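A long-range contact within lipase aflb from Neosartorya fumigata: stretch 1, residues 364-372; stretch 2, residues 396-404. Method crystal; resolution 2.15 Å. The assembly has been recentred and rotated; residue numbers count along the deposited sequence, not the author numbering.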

# COMPACT_ATOMS: atom_id res chain seq x y z
N VAL A 364 3.42 -6.33 6.91
CA VAL A 364 2.19 -6.08 7.70
C VAL A 364 0.95 -6.59 6.91
O VAL A 364 -0.03 -7.02 7.53
CB VAL A 364 2.07 -4.61 8.21
CG1 VAL A 364 0.89 -4.45 9.18
CG2 VAL A 364 3.35 -4.16 8.91
N LEU A 365 1.03 -6.65 5.55
CA LEU A 365 -0.04 -7.18 4.69
C LEU A 365 -0.35 -8.67 4.97
O LEU A 365 -1.47 -9.13 4.70
CB LEU A 365 0.29 -6.99 3.20
CG LEU A 365 0.34 -5.54 2.69
CD1 LEU A 365 1.08 -5.47 1.35
CD2 LEU A 365 -1.06 -4.94 2.59
N TYR A 366 0.63 -9.42 5.50
CA TYR A 366 0.43 -10.83 5.83
C TYR A 366 0.50 -11.08 7.34
O TYR A 366 0.63 -12.22 7.77
CB TYR A 366 1.36 -11.77 5.02
CG TYR A 366 2.85 -11.50 5.12
CD1 TYR A 366 3.54 -11.75 6.30
CD2 TYR A 366 3.58 -11.10 4.01
CE1 TYR A 366 4.92 -11.54 6.38
CE2 TYR A 366 4.95 -10.89 4.08
CZ TYR A 366 5.62 -11.12 5.27
OH TYR A 366 6.97 -10.89 5.35
N ASN A 367 0.41 -10.01 8.15
CA ASN A 367 0.46 -10.14 9.61
C ASN A 367 -0.89 -10.63 10.19
O ASN A 367 -1.94 -10.08 9.83
CB ASN A 367 0.91 -8.83 10.27
CG ASN A 367 1.02 -8.95 11.76
OD1 ASN A 367 0.05 -8.76 12.49
ND2 ASN A 367 2.20 -9.31 12.25
N PRO A 368 -0.90 -11.65 11.09
CA PRO A 368 -2.18 -12.17 11.61
C PRO A 368 -2.99 -11.17 12.43
O PRO A 368 -4.21 -11.20 12.36
CB PRO A 368 -1.77 -13.40 12.43
CG PRO A 368 -0.34 -13.21 12.71
CD PRO A 368 0.25 -12.44 11.60
N LEU A 369 -2.31 -10.29 13.19
CA LEU A 369 -2.97 -9.25 13.98
C LEU A 369 -3.60 -8.20 13.04
O LEU A 369 -4.74 -7.80 13.27
CB LEU A 369 -2.01 -8.60 15.00
CG LEU A 369 -2.56 -7.43 15.84
CD1 LEU A 369 -3.61 -7.91 16.86
CD2 LEU A 369 -1.44 -6.66 16.51
N ALA A 370 -2.88 -7.83 11.95
CA ALA A 370 -3.39 -6.89 10.94
C ALA A 370 -4.72 -7.39 10.37
O ALA A 370 -5.69 -6.62 10.30
CB ALA A 370 -2.37 -6.70 9.83
N TRP A 371 -4.79 -8.68 10.02
CA TRP A 371 -5.98 -9.37 9.50
C TRP A 371 -7.11 -9.44 10.52
O TRP A 371 -8.24 -9.12 10.17
CB TRP A 371 -5.62 -10.77 9.01
CG TRP A 371 -5.06 -10.75 7.62
CD1 TRP A 371 -3.85 -10.27 7.22
CD2 TRP A 371 -5.75 -11.16 6.43
NE1 TRP A 371 -3.72 -10.37 5.86
CE2 TRP A 371 -4.87 -10.94 5.35
CE3 TRP A 371 -7.01 -11.72 6.18
CZ2 TRP A 371 -5.23 -11.23 4.02
CZ3 TRP A 371 -7.36 -12.03 4.86
CH2 TRP A 371 -6.48 -11.77 3.81
N ALA A 372 -6.79 -9.83 11.77
CA ALA A 372 -7.77 -9.93 12.85
C ALA A 372 -8.37 -8.55 13.15
O ALA A 372 -9.57 -8.45 13.40
CB ALA A 372 -7.13 -10.52 14.09
N GLY A 396 -0.11 -15.55 18.68
CA GLY A 396 0.58 -16.83 18.55
C GLY A 396 0.82 -17.26 17.11
O GLY A 396 1.64 -18.14 16.85
N ARG A 397 0.09 -16.65 16.17
CA ARG A 397 0.20 -16.93 14.74
C ARG A 397 1.33 -16.11 14.10
O ARG A 397 1.75 -15.09 14.64
CB ARG A 397 -1.12 -16.59 14.03
CG ARG A 397 -2.33 -17.46 14.36
CD ARG A 397 -3.57 -16.78 13.80
NE ARG A 397 -4.79 -17.57 13.97
CZ ARG A 397 -6.02 -17.06 14.00
NH1 ARG A 397 -6.20 -15.75 13.90
NH2 ARG A 397 -7.08 -17.85 14.15
N VAL A 398 1.79 -16.55 12.92
CA VAL A 398 2.81 -15.87 12.11
C VAL A 398 2.16 -15.34 10.82
O VAL A 398 2.65 -14.39 10.21
CB VAL A 398 4.08 -16.71 11.83
CG1 VAL A 398 4.92 -16.88 13.10
CG2 VAL A 398 3.75 -18.06 11.21
N LEU A 399 1.05 -15.97 10.42
CA LEU A 399 0.26 -15.62 9.25
C LEU A 399 -1.21 -15.77 9.59
O LEU A 399 -1.54 -16.64 10.40
CB LEU A 399 0.57 -16.60 8.09
CG LEU A 399 1.91 -16.49 7.36
CD1 LEU A 399 2.01 -17.55 6.29
CD2 LEU A 399 2.10 -15.11 6.74
N PRO A 400 -2.15 -15.01 8.96
CA PRO A 400 -3.57 -15.29 9.20
C PRO A 400 -3.92 -16.68 8.64
O PRO A 400 -3.20 -17.14 7.74
CB PRO A 400 -4.28 -14.19 8.41
CG PRO A 400 -3.33 -13.82 7.33
CD PRO A 400 -1.97 -13.96 7.94
N PRO A 401 -4.96 -17.38 9.13
CA PRO A 401 -5.28 -18.72 8.56
C PRO A 401 -5.56 -18.69 7.05
O PRO A 401 -5.38 -19.70 6.37
CB PRO A 401 -6.52 -19.17 9.34
CG PRO A 401 -6.58 -18.30 10.54
CD PRO A 401 -5.91 -17.01 10.20
N GLN A 402 -5.98 -17.53 6.53
CA GLN A 402 -6.33 -17.32 5.12
C GLN A 402 -5.12 -17.27 4.17
O GLN A 402 -5.30 -17.44 2.96
CB GLN A 402 -7.19 -16.05 4.96
CG GLN A 402 -8.55 -16.12 5.68
CD GLN A 402 -8.46 -15.78 7.15
OE1 GLN A 402 -7.60 -15.03 7.60
NE2 GLN A 402 -9.37 -16.34 7.94
N LEU A 403 -3.91 -17.04 4.70
CA LEU A 403 -2.71 -16.96 3.86
C LEU A 403 -1.72 -18.09 4.14
O LEU A 403 -1.72 -18.67 5.23
CB LEU A 403 -2.02 -15.58 3.99
CG LEU A 403 -2.84 -14.31 3.64
CD1 LEU A 403 -2.01 -13.07 3.85
CD2 LEU A 403 -3.35 -14.34 2.21
N GLY A 404 -0.88 -18.38 3.16
CA GLY A 404 0.16 -19.40 3.25
C GLY A 404 1.53 -18.88 2.88
O GLY A 404 1.71 -17.67 2.70

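What forms the apolar centre of the contact? P400 sets its CG over one face of the W371 indole, 3.5 Å from the centroid of the five-membered ring and 8° off the ring normal, a CH-pi contact. Proline suits the place because its compact ring offers polarized C-H groups to the flat, electron-rich indole. W371 points its CA-to-CB bond toward the other stretch, and L403 meets the same side chain farther out, with its CD1 3.7 Å from W371 CZ2.

How is the tryptophan held ready? Its NE1 donates a hydrogen bond of 2.8 Å to L365 O, so the indole's one polar group is satisfied within its own stretch. N367 caps the helix that carries W371: its OD1 accepts from A370 N at 3.1 Å and, weakly, from L369 N at 2.9 Å. Across the gap, a type I turn from P400 to L403, with L403 N hydrogen-bonded to P400 O at 3.1 Å, brings both ends of the turn to the indole.

What packs beside this centre? Y366 CB lies 3.8 Å from L403 CD1, and Y366 CD1 lies 3.7 Å from L399 CD2; the tyrosine OH is hydrogen-bonded elsewhere in the structure, leaving its carbons to pack on the leucines. The CA-to-CB bond of L399 points away, yet the end of its side chain comes nearer. As the first residue of the helix after the N367 cap, P368 needs no backbone N-H, so proline costs the helix nothing there; its CA lies 4.2 Å from P400 CA.

What happens toward the polar edge? No hydrogen bond crosses between the stretches. P368 places CG 3.4 Å from R397 O and CD 3.4 Å from V398 O. The partly exposed Q402 brings OE1 to 3.6 Å from W371 CE3. Together the stretches bury 450 Å², both sides summed.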